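Local coordinates for protein peptidoglycan glycosyltransferase (Eggerthella lenta, PDB 4MNR) that belongs to the penicillin-binding proteins, with a transpeptidase-family domain of the beta-lactamase clan joined to a dimerisation-type domain, at residues 188-193 / 262-267; 195-200 / 364-369; 226-231 / 237-242; 290-295 / 301-306. All coordinates share one frame; numbering follows the deposited sequence. Where two conformers were deposited one is given.

All four contacts lie in the range of the transpeptidase family. Interactions 1 and 2 share helix 188-197, and their centres are about 10 Å apart. They touch, and their segments alternate along the chain. Residues 226-242 of interaction 3 fall between the two segments of each, and interaction 4 (290-306) comes after interaction 1 but before 364-369. The centre of interaction 3 lies about 21 Å from that of interaction 1, yet Lys188 links the two through probable hydrogen bonds to Ser240 and Asn242. Interaction 4 stands apart, its nearest atoms about 5 Å from interaction 3 and about 7 Å from interaction 1. Helix 188-197 thus ties distant parts of the sequence together.

Interaction 1: residues 188-193 / 262-267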
loop_
_atom_site.group_PDB
_atom_site.type_symbol
_atom_site.label_atom_id
_atom_site.label_comp_id
_atom_site.label_asym_id
_atom_site.label_seq_id
_atom_site.Cartn_x
_atom_site.Cartn_y
_atom_site.Cartn_z
ATOM N N LYS A 188 0.857 -2.421 13.087
ATOM C CA LYS A 188 1.679 -2.934 14.180
ATOM C C LYS A 188 3.138 -3.125 13.741
ATOM O O LYS A 188 4.037 -3.140 14.579
ATOM C CB LYS A 188 1.087 -4.228 14.758
ATOM C CG LYS A 188 -0.218 -3.999 15.508
ATOM C CD LYS A 188 -0.878 -5.296 15.941
ATOM C CE LYS A 188 -2.237 -4.986 16.610
ATOM N NZ LYS A 188 -3.029 -6.214 16.769
ATOM N N ILE A 189 3.378 -3.235 12.439
ATOM C CA ILE A 189 4.761 -3.263 11.952
ATOM C C ILE A 189 5.485 -1.986 12.403
ATOM O O ILE A 189 6.620 -2.031 12.890
ATOM C CB ILE A 189 4.822 -3.336 10.416
ATOM C CG1 ILE A 189 4.231 -4.654 9.900
ATOM C CG2 ILE A 189 6.265 -3.166 9.945
ATOM C CD1 ILE A 189 4.111 -4.696 8.391
ATOM N N VAL A 190 4.812 -0.843 12.268
ATOM C CA VAL A 190 5.380 0.445 12.691
ATOM C C VAL A 190 5.567 0.536 14.207
ATOM O O VAL A 190 6.638 0.921 14.683
ATOM C CB VAL A 190 4.530 1.646 12.208
ATOM C CG1 VAL A 190 5.111 2.971 12.720
ATOM C CG2 VAL A 190 4.461 1.658 10.695
ATOM N N THR A 191 4.532 0.176 14.958
ATOM C CA THR A 191 4.612 0.179 16.414
ATOM C C THR A 191 5.735 -0.710 16.943
ATOM O O THR A 191 6.531 -0.278 17.773
ATOM C CB THR A 191 3.279 -0.230 17.025
ATOM O OG1 THR A 191 2.255 0.580 16.441
ATOM C CG2 THR A 191 3.282 0.001 18.540
ATOM N N LEU A 192 5.797 -1.939 16.441
ATOM C CA LEU A 192 6.848 -2.890 16.831
ATOM C C LEU A 192 8.235 -2.371 16.481
ATOM O O LEU A 192 9.156 -2.395 17.305
ATOM C CB LEU A 192 6.616 -4.219 16.123
ATOM C CG LEU A 192 7.672 -5.288 16.414
ATOM C CD1 LEU A 192 7.689 -5.637 17.905
ATOM C CD2 LEU A 192 7.415 -6.516 15.554
ATOM N N ALA A 193 8.401 -1.913 15.244
ATOM C CA ALA A 193 9.704 -1.405 14.820
ATOM C C ALA A 193 10.152 -0.226 15.676
ATOM O O ALA A 193 11.317 -0.106 16.020
ATOM C CB ALA A 193 9.671 -1.012 13.334
ATOM N N GLU A 262 6.172 8.870 11.790
ATOM C CA GLU A 262 6.700 9.856 10.858
ATOM C C GLU A 262 7.972 9.348 10.168
ATOM O O GLU A 262 8.239 9.685 9.007
ATOM C CB GLU A 262 6.888 11.216 11.537
ATOM C CG GLU A 262 5.533 11.899 11.786
ATOM C CD GLU A 262 5.623 13.230 12.498
ATOM O OE1 GLU A 262 6.719 13.567 12.999
ATOM O OE2 GLU A 262 4.582 13.933 12.554
ATOM N N SER A 263 8.742 8.524 10.872
ATOM C CA SER A 263 9.949 7.939 10.285
ATOM C C SER A 263 9.636 7.018 9.104
ATOM O O SER A 263 10.492 6.795 8.244
ATOM C CB SER A 263 10.761 7.182 11.344
ATOM O OG SER A 263 11.199 8.053 12.376
ATOM N N PHE A 264 8.414 6.487 9.069
ATOM C CA PHE A 264 7.977 5.606 7.995
ATOM C C PHE A 264 7.191 6.366 6.943
ATOM O O PHE A 264 6.700 5.771 5.989
ATOM C CB PHE A 264 7.083 4.484 8.533
ATOM C CG PHE A 264 7.835 3.332 9.135
ATOM C CD1 PHE A 264 8.100 2.196 8.378
ATOM C CD2 PHE A 264 8.228 3.358 10.459
ATOM C CE1 PHE A 264 8.763 1.115 8.925
ATOM C CE2 PHE A 264 8.896 2.281 11.018
ATOM C CZ PHE A 264 9.176 1.160 10.252
ATOM N N GLY A 265 7.047 7.669 7.116
ATOM C CA GLY A 265 6.438 8.461 6.065
ATOM C C GLY A 265 5.098 9.092 6.379
ATOM O O GLY A 265 4.565 9.843 5.560
ATOM N N PHE A 266 4.543 8.807 7.551
ATOM C CA PHE A 266 3.309 9.480 7.939
ATOM C C PHE A 266 3.546 10.985 8.108
ATOM O O PHE A 266 4.609 11.417 8.565
ATOM C CB PHE A 266 2.707 8.833 9.200
ATOM C CG PHE A 266 2.073 7.493 8.938
ATOM C CD1 PHE A 266 2.857 6.363 8.780
ATOM C CD2 PHE A 266 0.696 7.371 8.817
ATOM C CE1 PHE A 266 2.291 5.126 8.520
ATOM C CE2 PHE A 266 0.109 6.138 8.562
ATOM C CZ PHE A 266 0.901 5.007 8.406
ATOM N N ASN A 267 2.549 11.780 7.716
ATOM C CA ASN A 267 2.617 13.244 7.772
ATOM C C ASN A 267 3.694 13.850 6.887
ATOM O O ASN A 267 4.137 14.977 7.130
ATOM C CB ASN A 267 2.769 13.764 9.203
ATOM C CG ASN A 267 1.571 13.442 10.071
ATOM O OD1 ASN A 267 0.454 13.276 9.577
ATOM N ND2 ASN A 267 1.793 13.382 11.372
#
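Phe264 lays its ring against Val190 and Ala193 of helix 188-197, and these three residues account for most of the 183 Å² buried between the segments. The backbones stay well apart, with 7.4 Å between the CA atoms of Val190 and Phe264, and no hydrogen bond crosses. Val190 CG2 stands over one face of the Phe264 ring, 4.2 Å from its centroid and 16° off the ring normal, which satisfies the geometry of a CH-pi contact displaced toward the rim. The other branch, CG1, lies anti to the backbone N of Val190 (chi1 177°) and meets Phe264 CD2 at 3.9 Å, so both methyls work on the same half of the ring. Ala193, three residues on and nearly a full turn along the helix, uses its methyl differently: CB comes to the ring edge, near its plane, 3.8 Å from Phe264 CZ. Phe264 sits where helix 242-263 ends: Gly265, with positive phi (114°), is the turning residue of a Schellman motif, and its N bonds back to Glu262 O at 3.0 Å. Beyond the turn, Asn267 ND2 donates almost straight to Glu262 OE2. Ala330 of helix 321-332 also packs on Phe264. On a further side of helix 188-197, Lys188 NZ bonds Ser240 OG and Asn242 OD1. By its sequence context Lys188 is the lysine of the SxxK signature, as in other penicillin-binding proteins, and the contact packs the helix carrying it into the helical core of that fold.

Interaction 2: residues 195-200 / 364-369; sequences ALEDDV and QAVSKT
Glu197, on the last turn of helix 188-197, sends its carboxylate across to Val366 and Ser367, which lead into helix 368-384. The second segment starts at the end of a strand with Gln364, whose NE2 bonds Val366 O at 2.9 Å and so braces the bend of the chain ahead of the contact. Ala365 then packs against Phe264. Val366 comes nearest in backbone terms, its CA 6.6 Å from that of Glu197, and its CB lies 3.5 Å from Glu197 OE1, so the carboxylate oxygen rests against the aliphatic branch point. Between the two segments the polar link is Ser367 N, which donates to Glu197 OE1 at 3.0 Å with an N-H...O angle of 176°, approaching on the syn side but 28° out of the carboxylate plane. Glu197 gets there through CG anti to its backbone N followed by a bend at chi2 (91°). Ser367 is the N-cap of helix 368-384, and its OG accepts from Thr370 N; toward Glu197 OE1 the same OG makes at most a weak, unsettled bond of 3.3 Å. The strongest partner of OE1 is Thr370 OG1, just past the segment. One carboxylate oxygen is thus gripped by a backbone N-H and a hydroxyl right at the start of a helix, where the helix dipole would be expected to favour the ionised form of Glu197.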
loop_
_atom_site.group_PDB
_atom_site.type_symbol
_atom_site.label_atom_id
_atom_site.label_comp_id
_atom_site.label_asym_id
_atom_site.label_seq_id
_atom_site.Cartn_x
_atom_site.Cartn_y
_atom_site.Cartn_z
ATOM N N ALA A 195 9.211 0.384 18.806
ATOM C CA ALA A 195 9.494 -0.088 20.157
ATOM C C ALA A 195 10.878 -0.725 20.239
ATOM O O ALA A 195 11.595 -0.535 21.215
ATOM C CB ALA A 195 8.424 -1.068 20.625
ATOM N N LEU A 196 11.257 -1.481 19.210
ATOM C CA LEU A 196 12.577 -2.098 19.207
ATOM C C LEU A 196 13.684 -1.062 18.993
ATOM O O LEU A 196 14.723 -1.109 19.652
ATOM C CB LEU A 196 12.654 -3.197 18.138
ATOM C CG LEU A 196 11.658 -4.351 18.284
ATOM C CD1 LEU A 196 11.902 -5.396 17.196
ATOM C CD2 LEU A 196 11.736 -4.982 19.672
ATOM N N GLU A 197 13.467 -0.138 18.065
ATOM C CA GLU A 197 14.456 0.904 17.764
ATOM C C GLU A 197 14.752 1.778 18.987
ATOM O O GLU A 197 15.909 2.138 19.249
ATOM C CB GLU A 197 13.978 1.760 16.577
ATOM C CG GLU A 197 14.918 2.909 16.174
ATOM C CD GLU A 197 15.948 2.526 15.106
ATOM O OE1 GLU A 197 15.962 1.365 14.656
ATOM O OE2 GLU A 197 16.751 3.399 14.709
ATOM N N ASP A 198 13.706 2.093 19.747
ATOM C CA ASP A 198 13.818 3.005 20.885
ATOM C C ASP A 198 14.029 2.263 22.199
ATOM O O ASP A 198 14.086 2.882 23.269
ATOM C CB ASP A 198 12.570 3.885 20.992
ATOM C CG ASP A 198 12.439 4.865 19.836
ATOM O OD1 ASP A 198 13.464 5.183 19.192
ATOM O OD2 ASP A 198 11.303 5.322 19.575
ATOM N N ASP A 199 14.139 0.939 22.112
ATOM C CA ASP A 199 14.383 0.086 23.278
ATOM C C ASP A 199 13.295 0.216 24.342
ATOM O O ASP A 199 13.572 0.132 25.538
ATOM C CB ASP A 199 15.758 0.375 23.893
ATOM C CG ASP A 199 16.346 -0.833 24.596
ATOM O OD1 ASP A 199 16.132 -1.964 24.110
ATOM O OD2 ASP A 199 17.023 -0.650 25.632
ATOM N N VAL A 200 12.058 0.407 23.899
ATOM C CA VAL A 200 10.928 0.445 24.822
ATOM C C VAL A 200 10.601 -0.959 25.333
ATOM O O VAL A 200 10.266 -1.146 26.503
ATOM C CB VAL A 200 9.688 1.062 24.155
ATOM C CG1 VAL A 200 8.470 0.954 25.075
ATOM C CG2 VAL A 200 9.966 2.517 23.783
ATOM N N GLN A 364 15.335 6.843 5.837
ATOM C CA GLN A 364 15.716 5.712 6.682
ATOM C C GLN A 364 14.705 5.595 7.818
ATOM O O GLN A 364 14.712 6.424 8.730
ATOM C CB GLN A 364 17.112 5.940 7.273
ATOM C CG GLN A 364 17.601 4.787 8.143
ATOM C CD GLN A 364 18.538 3.845 7.403
ATOM O OE1 GLN A 364 19.325 4.277 6.558
ATOM N NE2 GLN A 364 18.461 2.551 7.719
ATOM N N ALA A 365 13.830 4.589 7.771
ATOM C CA ALA A 365 12.805 4.441 8.809
ATOM C C ALA A 365 13.380 3.951 10.134
ATOM O O ALA A 365 13.139 4.550 11.180
ATOM C CB ALA A 365 11.667 3.515 8.345
ATOM N N VAL A 366 14.128 2.853 10.081
ATOM C CA VAL A 366 14.759 2.267 11.264
ATOM C C VAL A 366 16.133 1.735 10.861
ATOM O O VAL A 366 16.466 1.720 9.678
ATOM C CB VAL A 366 13.938 1.089 11.853
ATOM C CG1 VAL A 366 12.626 1.575 12.480
ATOM C CG2 VAL A 366 13.679 0.027 10.792
ATOM N N SER A 367 16.925 1.307 11.838
ATOM C CA SER A 367 18.246 0.742 11.543
ATOM C C SER A 367 18.146 -0.623 10.868
ATOM O O SER A 367 17.117 -1.300 10.942
ATOM C CB SER A 367 19.073 0.591 12.819
ATOM O OG SER A 367 18.556 -0.457 13.620
ATOM N N LYS A 368 19.233 -1.022 10.212
ATOM C CA LYS A 368 19.298 -2.342 9.608
ATOM C C LYS A 368 19.062 -3.439 10.651
ATOM O O LYS A 368 18.334 -4.405 10.395
ATOM C CB LYS A 368 20.637 -2.559 8.894
ATOM C CG LYS A 368 20.761 -3.942 8.285
ATOM C CD LYS A 368 22.065 -4.094 7.484
ATOM C CE LYS A 368 22.107 -5.427 6.743
ATOM N NZ LYS A 368 21.869 -6.588 7.643
ATOM N N THR A 369 19.651 -3.278 11.833
ATOM C CA THR A 369 19.440 -4.250 12.904
ATOM C C THR A 369 17.967 -4.342 13.292
ATOM O O THR A 369 17.420 -5.440 13.457
ATOM C CB THR A 369 20.290 -3.913 14.141
ATOM O OG1 THR A 369 21.678 -3.983 13.792
ATOM C CG2 THR A 369 20.020 -4.898 15.278
#

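Interaction 3: residues 226-231 / 237-242; sequences ANYGSL and TELSSN
Ser241 OG is shared by several partners, Ser209 OG, Asn222 OD1 and Val244 N, while its CB touches Leu231 CD1 at 4.3 Å. Residues 240-242 match the SxN motif of the penicillin-binding proteins, and Ser240 OG, the first of the three, bonds Lys400 NZ. Ser240, with positive phi, also ends helix 233-239 as the C-prime residue of a Schellman motif, which swings Ser241 into its place as N-cap of helix 242-263.

Two residues before Ser241, one methyl carries the apolar part of the contact: Leu239 CD1 sits over a face of the Tyr228 ring, 4.0 Å from the centroid and 17° off the normal, a CH-pi contact shifted toward the rim. The same methyl lies 3.9 Å from Leu231 CD1, where the two leucine side chains cross at about a right angle. Tyr228 reaches this place from an Asx turn, in which Asn227 OD1 accepts from Gly229 N at 3.0 Å. At the far end of its ring, one water joins the two segments: it lies 2.8 Å from Tyr228 OH and donates to Leu239 O at 2.8 Å.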
loop_
_atom_site.group_PDB
_atom_site.type_symbol
_atom_site.label_atom_id
_atom_site.label_comp_id
_atom_site.label_asym_id
_atom_site.label_seq_id
_atom_site.Cartn_x
_atom_site.Cartn_y
_atom_site.Cartn_z
ATOM N N ALA A 226 -10.825 -12.274 22.340
ATOM C CA ALA A 226 -10.035 -13.434 22.746
ATOM C C ALA A 226 -9.064 -13.112 23.881
ATOM O O ALA A 226 -8.307 -12.141 23.807
ATOM C CB ALA A 226 -9.265 -13.988 21.555
ATOM N N ASN A 227 -9.103 -13.931 24.928
ATOM C CA ASN A 227 -8.145 -13.848 26.026
ATOM C C ASN A 227 -6.964 -14.770 25.727
ATOM O O ASN A 227 -7.126 -15.988 25.666
ATOM C CB ASN A 227 -8.824 -14.241 27.338
ATOM C CG ASN A 227 -7.871 -14.244 28.526
ATOM O OD1 ASN A 227 -6.755 -13.722 28.463
ATOM N ND2 ASN A 227 -8.322 -14.830 29.627
ATOM N N TYR A 228 -5.786 -14.191 25.520
ATOM C CA TYR A 228 -4.610 -14.995 25.206
ATOM C C TYR A 228 -3.682 -15.183 26.398
ATOM O O TYR A 228 -2.625 -15.801 26.270
ATOM C CB TYR A 228 -3.813 -14.392 24.044
ATOM C CG TYR A 228 -4.543 -14.413 22.726
ATOM C CD1 TYR A 228 -5.004 -15.609 22.183
ATOM C CD2 TYR A 228 -4.761 -13.238 22.014
ATOM C CE1 TYR A 228 -5.674 -15.630 20.973
ATOM C CE2 TYR A 228 -5.432 -13.251 20.805
ATOM C CZ TYR A 228 -5.883 -14.449 20.290
ATOM O OH TYR A 228 -6.547 -14.463 19.085
ATOM N N GLY A 229 -4.064 -14.663 27.556
ATOM C CA GLY A 229 -3.198 -14.750 28.716
ATOM C C GLY A 229 -1.948 -13.923 28.506
ATOM O O GLY A 229 -1.992 -12.864 27.894
ATOM N N SER A 230 -0.818 -14.398 29.005
ATOM C CA SER A 230 0.397 -13.601 28.915
ATOM C C SER A 230 1.147 -13.965 27.638
ATOM O O SER A 230 1.346 -15.148 27.344
ATOM C CB SER A 230 1.278 -13.814 30.145
ATOM O OG SER A 230 1.667 -15.166 30.257
ATOM N N LEU A 231 1.545 -12.949 26.878
ATOM C CA LEU A 231 2.255 -13.177 25.626
ATOM C C LEU A 231 3.559 -12.396 25.582
ATOM O O LEU A 231 3.622 -11.278 26.077
ATOM C CB LEU A 231 1.393 -12.702 24.460
ATOM C CG LEU A 231 0.041 -13.372 24.235
ATOM C CD1 LEU A 231 -0.646 -12.699 23.065
ATOM C CD2 LEU A 231 0.208 -14.866 23.970
ATOM N N THR A 237 2.549 -10.219 18.344
ATOM C CA THR A 237 2.567 -9.821 16.943
ATOM C C THR A 237 2.013 -10.977 16.111
ATOM O O THR A 237 1.207 -10.760 15.209
ATOM C CB THR A 237 3.993 -9.470 16.479
ATOM O OG1 THR A 237 4.541 -8.482 17.356
ATOM C CG2 THR A 237 3.984 -8.913 15.050
ATOM N N GLU A 238 2.439 -12.201 16.421
ATOM C CA GLU A 238 1.924 -13.383 15.717
ATOM C C GLU A 238 0.405 -13.518 15.807
ATOM O O GLU A 238 -0.245 -13.843 14.809
ATOM C CB GLU A 238 2.595 -14.666 16.201
ATOM C CG GLU A 238 4.095 -14.697 15.955
ATOM C CD GLU A 238 4.761 -15.948 16.518
ATOM O OE1 GLU A 238 4.073 -16.749 17.187
ATOM O OE2 GLU A 238 5.976 -16.135 16.283
ATOM N N LEU A 239 -0.148 -13.270 16.996
ATOM C CA LEU A 239 -1.577 -13.425 17.239
ATOM C C LEU A 239 -2.340 -12.136 16.948
ATOM O O LEU A 239 -3.572 -12.116 16.982
ATOM C CB LEU A 239 -1.825 -13.841 18.693
ATOM C CG LEU A 239 -1.350 -15.250 19.056
ATOM C CD1 LEU A 239 -1.526 -15.517 20.550
ATOM C CD2 LEU A 239 -2.102 -16.280 18.227
ATOM N N SER A 240 -1.595 -11.068 16.682
ATOM C CA SER A 240 -2.152 -9.730 16.473
ATOM C C SER A 240 -3.014 -9.228 17.643
ATOM O O SER A 240 -4.166 -8.847 17.455
ATOM C CB SER A 240 -2.949 -9.668 15.174
ATOM O OG SER A 240 -2.955 -8.335 14.694
ATOM N N SER A 241 -2.446 -9.202 18.843
ATOM C CA SER A 241 -3.205 -8.766 20.021
ATOM C C SER A 241 -3.303 -7.242 20.151
ATOM O O SER A 241 -2.291 -6.549 20.293
ATOM C CB SER A 241 -2.583 -9.342 21.299
ATOM O OG SER A 241 -3.162 -8.720 22.441
ATOM N N ASN A 242 -4.525 -6.723 20.112
ATOM C CA ASN A 242 -4.734 -5.288 20.278
ATOM C C ASN A 242 -4.455 -4.846 21.712
ATOM O O ASN A 242 -3.955 -3.742 21.951
ATOM C CB ASN A 242 -6.178 -4.896 19.921
ATOM C CG ASN A 242 -6.506 -5.106 18.441
ATOM O OD1 ASN A 242 -5.651 -4.943 17.570
ATOM N ND2 ASN A 242 -7.764 -5.463 18.158
HETATM O O HOH W 1 -5.180 -14.384 16.698
#

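Interaction 4: residues 290-295 / 301-306; sequences SPWELA and EPVGDT
The backbones of Glu293 and Val303 approach to 5.9 Å between their CA atoms, the first in the opening turn of helix 291-298, the second in the irregular chain that follows it. No direct hydrogen bond joins the segments; waters fill the seam instead. One accepts from Val303 N at 3.1 Å and has both Glu293 O and Glu301 O within donating distance, though other acceptors compete for its protons. A second accepts from Gly304 N and can donate to Glu293 OE2, and a third accepts from Asp305 N, with a weak link to Glu293 OE1. Ser290 is the N-cap of the helix: its OG accepts from Glu293 N at 3.1 Å, with an angle of 162° at the hydrogen. The chain thus leaves helix 291-298 and doubles back along its first turn, within the helical part of the penicillin-binding protein fold. Among the side chains, Val303 wedges CG2 over the six-membered ring of Trp292, 3.8 Å from the centroid and 27° off the normal, a CH-pi contact whose closest pair is Trp292 CZ3 to Val303 CG2 at 3.4 Å. The same methyl lies 3.8 Å from Glu293 CA. Trp292 is held at its other end by NE1, which bonds Thr219 O, and Trp296 meets it edge-to-face. Glu293 runs extended beside the loop, its CG anti to the backbone N (chi1 -171°), bringing OE2 to 3.4 Å from the CA of Gly304, which has no side chain in the way. Arg311 NH2 makes a salt bridge with that OE2.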
loop_
_atom_site.group_PDB
_atom_site.type_symbol
_atom_site.label_atom_id
_atom_site.label_comp_id
_atom_site.label_asym_id
_atom_site.label_seq_id
_atom_site.Cartn_x
_atom_site.Cartn_y
_atom_site.Cartn_z
ATOM N N SER A 290 -5.361 11.745 25.252
ATOM C CA SER A 290 -6.221 10.564 25.304
ATOM C C SER A 290 -5.424 9.275 25.193
ATOM O O SER A 290 -5.089 8.854 24.082
ATOM C CB SER A 290 -7.257 10.606 24.174
ATOM O OG SER A 290 -8.063 9.435 24.178
ATOM N N PRO A 291 -5.128 8.636 26.341
ATOM C CA PRO A 291 -4.473 7.321 26.358
ATOM C C PRO A 291 -5.239 6.298 25.538
ATOM O O PRO A 291 -4.635 5.407 24.952
ATOM C CB PRO A 291 -4.517 6.930 27.840
ATOM C CG PRO A 291 -4.485 8.230 28.553
ATOM C CD PRO A 291 -5.261 9.199 27.696
ATOM N N TRP A 292 -6.560 6.420 25.514
ATOM C CA TRP A 292 -7.385 5.511 24.733
ATOM C C TRP A 292 -7.098 5.671 23.232
ATOM O O TRP A 292 -6.928 4.682 22.516
ATOM C CB TRP A 292 -8.860 5.777 25.042
ATOM C CG TRP A 292 -9.805 4.924 24.273
ATOM C CD1 TRP A 292 -10.090 3.613 24.493
ATOM C CD2 TRP A 292 -10.618 5.335 23.168
ATOM N NE1 TRP A 292 -11.031 3.173 23.587
ATOM C CE2 TRP A 292 -11.371 4.219 22.767
ATOM C CE3 TRP A 292 -10.782 6.544 22.481
ATOM C CZ2 TRP A 292 -12.270 4.269 21.705
ATOM C CZ3 TRP A 292 -11.673 6.594 21.430
ATOM C CH2 TRP A 292 -12.404 5.464 21.049
ATOM N N GLU A 293 -7.040 6.915 22.755
ATOM C CA GLU A 293 -6.702 7.166 21.360
ATOM C C GLU A 293 -5.283 6.683 21.047
ATOM O O GLU A 293 -5.019 6.135 19.972
ATOM C CB GLU A 293 -6.860 8.654 20.999
ATOM C CG GLU A 293 -6.730 8.905 19.492
ATOM C CD GLU A 293 -6.841 10.384 19.098
ATOM O OE1 GLU A 293 -7.329 11.200 19.917
ATOM O OE2 GLU A 293 -6.438 10.728 17.956
ATOM N N LEU A 294 -4.371 6.892 21.997
ATOM C CA LEU A 294 -2.975 6.476 21.822
ATOM C C LEU A 294 -2.860 4.958 21.717
ATOM O O LEU A 294 -2.174 4.420 20.838
ATOM C CB LEU A 294 -2.134 7.001 22.993
ATOM C CG LEU A 294 -0.698 6.465 23.099
ATOM C CD1 LEU A 294 0.117 6.755 21.840
ATOM C CD2 LEU A 294 -0.011 7.080 24.313
ATOM N N ALA A 295 -3.557 4.268 22.607
ATOM C CA ALA A 295 -3.538 2.811 22.619
ATOM C C ALA A 295 -4.071 2.244 21.305
ATOM O O ALA A 295 -3.459 1.360 20.709
ATOM C CB ALA A 295 -4.362 2.290 23.792
ATOM N N GLU A 301 -5.716 1.606 14.678
ATOM C CA GLU A 301 -7.067 2.119 14.491
ATOM C C GLU A 301 -7.146 3.617 14.777
ATOM O O GLU A 301 -6.761 4.070 15.856
ATOM C CB GLU A 301 -8.062 1.371 15.385
ATOM C CG GLU A 301 -8.307 -0.080 14.953
ATOM C CD GLU A 301 -9.089 -0.198 13.648
ATOM O OE1 GLU A 301 -9.573 0.829 13.118
ATOM O OE2 GLU A 301 -9.225 -1.333 13.156
ATOM N N PRO A 302 -7.634 4.395 13.803
ATOM C CA PRO A 302 -7.779 5.843 13.967
ATOM C C PRO A 302 -9.090 6.223 14.645
ATOM O O PRO A 302 -10.086 6.474 13.962
ATOM C CB PRO A 302 -7.755 6.355 12.528
ATOM C CG PRO A 302 -8.345 5.212 11.717
ATOM C CD PRO A 302 -7.893 3.950 12.420
ATOM N N VAL A 303 -9.090 6.273 15.973
ATOM C CA VAL A 303 -10.330 6.499 16.711
ATOM C C VAL A 303 -10.519 7.944 17.174
ATOM O O VAL A 303 -11.499 8.242 17.851
ATOM C CB VAL A 303 -10.441 5.551 17.930
ATOM C CG1 VAL A 303 -10.274 4.100 17.506
ATOM C CG2 VAL A 303 -9.404 5.915 18.989
ATOM N N GLY A 304 -9.590 8.832 16.812
ATOM C CA GLY A 304 -9.692 10.237 17.162
ATOM C C GLY A 304 -10.999 10.838 16.703
ATOM O O GLY A 304 -11.422 10.631 15.570
ATOM N N ASP A 305 -11.660 11.566 17.599
ATOM C CA ASP A 305 -12.982 12.111 17.290
ATOM C C ASP A 305 -12.904 13.389 16.457
ATOM O O ASP A 305 -12.699 14.479 16.990
ATOM C CB ASP A 305 -13.771 12.363 18.574
ATOM C CG ASP A 305 -15.139 12.965 18.308
ATOM O OD1 ASP A 305 -15.639 12.861 17.163
ATOM O OD2 ASP A 305 -15.715 13.538 19.255
ATOM N N THR A 306 -13.092 13.251 15.148
ATOM C CA THR A 306 -13.036 14.410 14.267
ATOM C C THR A 306 -14.378 15.141 14.138
ATOM O O THR A 306 -14.479 16.107 13.384
ATOM C CB THR A 306 -12.501 14.034 12.876
ATOM O OG1 THR A 306 -13.285 12.963 12.340
ATOM C CG2 THR A 306 -11.044 13.590 12.971
HETATM O O HOH W 2 -6.292 6.292 17.394
HETATM O O HOH W 3 -6.773 8.866 15.960
HETATM O O HOH W 4 -10.593 11.696 20.206
#